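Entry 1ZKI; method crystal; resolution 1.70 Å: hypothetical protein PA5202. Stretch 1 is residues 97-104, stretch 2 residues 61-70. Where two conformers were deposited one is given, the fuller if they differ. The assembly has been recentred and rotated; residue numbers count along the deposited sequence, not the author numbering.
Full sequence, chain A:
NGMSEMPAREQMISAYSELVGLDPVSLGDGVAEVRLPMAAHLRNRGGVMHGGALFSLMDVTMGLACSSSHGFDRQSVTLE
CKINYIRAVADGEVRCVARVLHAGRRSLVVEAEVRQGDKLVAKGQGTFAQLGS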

# COMPACT_ATOMS: atom_id res chain seq x y z
N VAL A 97 -1.17 -12.09 2.74
CA VAL A 97 -0.35 -11.77 3.91
C VAL A 97 -0.54 -10.29 4.22
O VAL A 97 -0.36 -9.44 3.33
CB VAL A 97 1.15 -12.08 3.67
CG1 VAL A 97 1.98 -11.67 4.89
CG2 VAL A 97 1.32 -13.58 3.36
N ALA A 98 -0.91 -9.99 5.47
CA ALA A 98 -1.10 -8.62 5.90
C ALA A 98 -0.11 -8.30 7.01
O ALA A 98 0.25 -9.19 7.80
CB ALA A 98 -2.53 -8.40 6.40
N ARG A 99 0.34 -7.05 7.05
CA ARG A 99 1.37 -6.61 7.97
C ARG A 99 1.00 -5.25 8.53
O ARG A 99 0.77 -4.30 7.77
CB ARG A 99 2.70 -6.52 7.22
CG ARG A 99 3.90 -6.24 8.10
CD ARG A 99 5.19 -6.33 7.25
NE ARG A 99 5.29 -7.64 6.59
CZ ARG A 99 5.82 -8.74 7.14
NH1 ARG A 99 6.34 -8.72 8.36
NH2 ARG A 99 5.84 -9.87 6.44
N VAL A 100 0.94 -5.14 9.86
CA VAL A 100 0.74 -3.85 10.52
C VAL A 100 1.99 -2.98 10.31
O VAL A 100 3.12 -3.38 10.65
CB VAL A 100 0.49 -4.04 12.03
CG1 VAL A 100 0.34 -2.71 12.72
CG2 VAL A 100 -0.77 -4.93 12.27
N LEU A 101 1.78 -1.80 9.74
CA LEU A 101 2.88 -0.84 9.48
C LEU A 101 3.03 0.15 10.63
O LEU A 101 4.11 0.70 10.85
CB LEU A 101 2.60 -0.05 8.21
CG LEU A 101 2.54 -0.88 6.93
CD1 LEU A 101 2.25 -0.02 5.70
CD2 LEU A 101 3.81 -1.66 6.74
N HIS A 102 1.93 0.41 11.32
CA HIS A 102 1.95 1.27 12.49
C HIS A 102 0.81 0.91 13.43
O HIS A 102 -0.33 0.73 13.00
CB HIS A 102 1.87 2.74 12.11
CG HIS A 102 2.11 3.67 13.26
ND1 HIS A 102 3.37 3.99 13.71
CD2 HIS A 102 1.24 4.36 14.04
CE1 HIS A 102 3.27 4.83 14.73
NE2 HIS A 102 1.99 5.07 14.95
N ALA A 103 1.13 0.81 14.71
CA ALA A 103 0.11 0.55 15.73
C ALA A 103 0.14 1.70 16.72
O ALA A 103 1.00 1.75 17.59
CB ALA A 103 0.35 -0.77 16.42
N GLY A 104 -0.78 2.66 16.55
CA GLY A 104 -0.89 3.79 17.45
C GLY A 104 -1.92 3.50 18.53
O GLY A 104 -2.57 2.45 18.50
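Stretch 2, residues 61-70: TMGLACSSSH

What stands out in this contact is how little side chain it uses: the helix of stretch 2 settles onto the strand mainly through alanine, serine and threonine, and its axis comes within 7.2 Å of the axis of strand 97-100. No hydrogen bond joins the two stretches, so the fit rests on packing alone, with 308 Å² buried over both sides.

Residues 61-70 are helical throughout, the continuation of a helix that begins earlier in the chain. The helix runs in the same general sense as strand 97-100, with 41° between their N-to-C directions and a signed crossing angle of -41°. The backbones come near each other at A98 and M62, whose CA atoms are 5.2 Å apart.

The strand follows the usual alternation. A98 and V100 direct their CA-to-CB bonds toward the helix, while those of V97 and R99 point away. On the helix, T61, A65 and S69 answer with CA-to-CB bonds toward the strand; the spacing of four residues brings each back to nearly the same side, one turn after another.

A98 lies where the backbones come nearest and is the strand residue most covered by the helix. Its CB lies 3.6 Å from T61 CG2, 3.7 Å from M62 N and 4.0 Å from A65 CB, so a methyl group rests directly against helix backbone as well as side chains. The CA-to-CB bond of M62, a selenomethionine, points sideways, yet its CG lies 3.9 Å from A98 CB. A65 also closes on the strand's own backbone, its CB 3.8 Å from A98 O. A98 and A65 face each other with only a methyl apiece, which goes with the short distance between the axes.

Two residues further along the strand, V100 supplies more bulk. With chi1 in the t rotamer, its CG2 lies 3.5 Å from A65 O, 4.1 Å from A65 CB and 4.1 Å from S69 CB, bridging successive turns of the helix. The carbonyl it covers is not left idle: S68, in the p rotamer, turns its OG back to donate a 2.7 Å hydrogen bond to A65 O.

At L101 the chain turns a corner, and neither L101 nor H102 touches the helix. Contact resumes at A103, whose CB sits 3.6 Å from S69 OG, although the CA atoms of A103 and S69 are 7.4 Å apart. The rule to read here is economical: alternate residues on the strand meet chiefly every fourth residue on the helix, with alanine where the backbones are nearest and valine further along.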

# COMPACT_ATOMS: atom_id res chain seq x y z
N THR A 61 -7.74 -10.75 6.59
CA THR A 61 -6.32 -10.91 6.91
C THR A 61 -5.77 -9.69 7.66
O THR A 61 -5.04 -9.82 8.63
CB THR A 61 -5.47 -11.16 5.64
OG1 THR A 61 -6.10 -12.18 4.85
CG2 THR A 61 -4.06 -11.64 6.03
N MSE A 62 -6.14 -8.49 7.20
CA MSE A 62 -5.75 -7.26 7.88
C MSE A 62 -6.29 -7.21 9.32
O MSE A 62 -5.57 -6.83 10.22
CB MSE A 62 -6.21 -6.04 7.09
CG MSE A 62 -5.44 -5.83 5.81
SE MSE A 62 -6.32 -4.25 4.94
CE MSE A 62 -4.87 -3.78 3.72
N GLY A 63 -7.54 -7.62 9.53
CA GLY A 63 -8.11 -7.66 10.88
C GLY A 63 -7.33 -8.58 11.81
O GLY A 63 -7.10 -8.26 12.98
N LEU A 64 -6.94 -9.74 11.28
CA LEU A 64 -6.17 -10.73 12.04
C LEU A 64 -4.76 -10.22 12.35
O LEU A 64 -4.24 -10.46 13.44
CB LEU A 64 -6.14 -12.05 11.27
CG LEU A 64 -7.45 -12.87 11.29
CD1 LEU A 64 -7.27 -14.14 10.45
CD2 LEU A 64 -7.86 -13.21 12.73
N ALA A 65 -4.15 -9.52 11.40
CA ALA A 65 -2.86 -8.88 11.65
C ALA A 65 -2.99 -7.86 12.78
O ALA A 65 -2.15 -7.82 13.67
CB ALA A 65 -2.31 -8.21 10.37
N CYS A 66 -4.06 -7.06 12.76
CA CYS A 66 -4.31 -6.11 13.85
C CYS A 66 -4.46 -6.82 15.18
O CYS A 66 -3.85 -6.44 16.16
CB CYS A 66 -5.53 -5.27 13.56
SG CYS A 66 -5.15 -4.09 12.30
N SER A 67 -5.25 -7.89 15.19
CA SER A 67 -5.43 -8.67 16.41
C SER A 67 -4.12 -9.26 16.92
O SER A 67 -3.92 -9.38 18.13
CB SER A 67 -6.46 -9.77 16.17
OG SER A 67 -7.75 -9.18 16.00
N SER A 68 -3.21 -9.61 16.01
CA SER A 68 -1.93 -10.18 16.46
C SER A 68 -1.03 -9.10 17.06
O SER A 68 -0.10 -9.41 17.80
CB SER A 68 -1.23 -10.90 15.32
OG SER A 68 -0.69 -9.98 14.40
N SER A 69 -1.32 -7.84 16.75
CA SER A 69 -0.59 -6.70 17.28
C SER A 69 -1.13 -6.26 18.64
O SER A 69 -0.37 -6.14 19.61
CB SER A 69 -0.66 -5.53 16.29
OG SER A 69 -0.07 -4.37 16.84
N HIS A 70 -2.44 -6.01 18.71
CA HIS A 70 -3.05 -5.55 19.98
C HIS A 70 -3.53 -6.67 20.92
O HIS A 70 -3.90 -6.41 22.08
CB HIS A 70 -4.14 -4.49 19.76
CG HIS A 70 -5.26 -4.91 18.85
ND1 HIS A 70 -6.08 -5.98 19.11
CD2 HIS A 70 -5.71 -4.35 17.70
CE1 HIS A 70 -6.98 -6.09 18.14
NE2 HIS A 70 -6.78 -5.11 17.27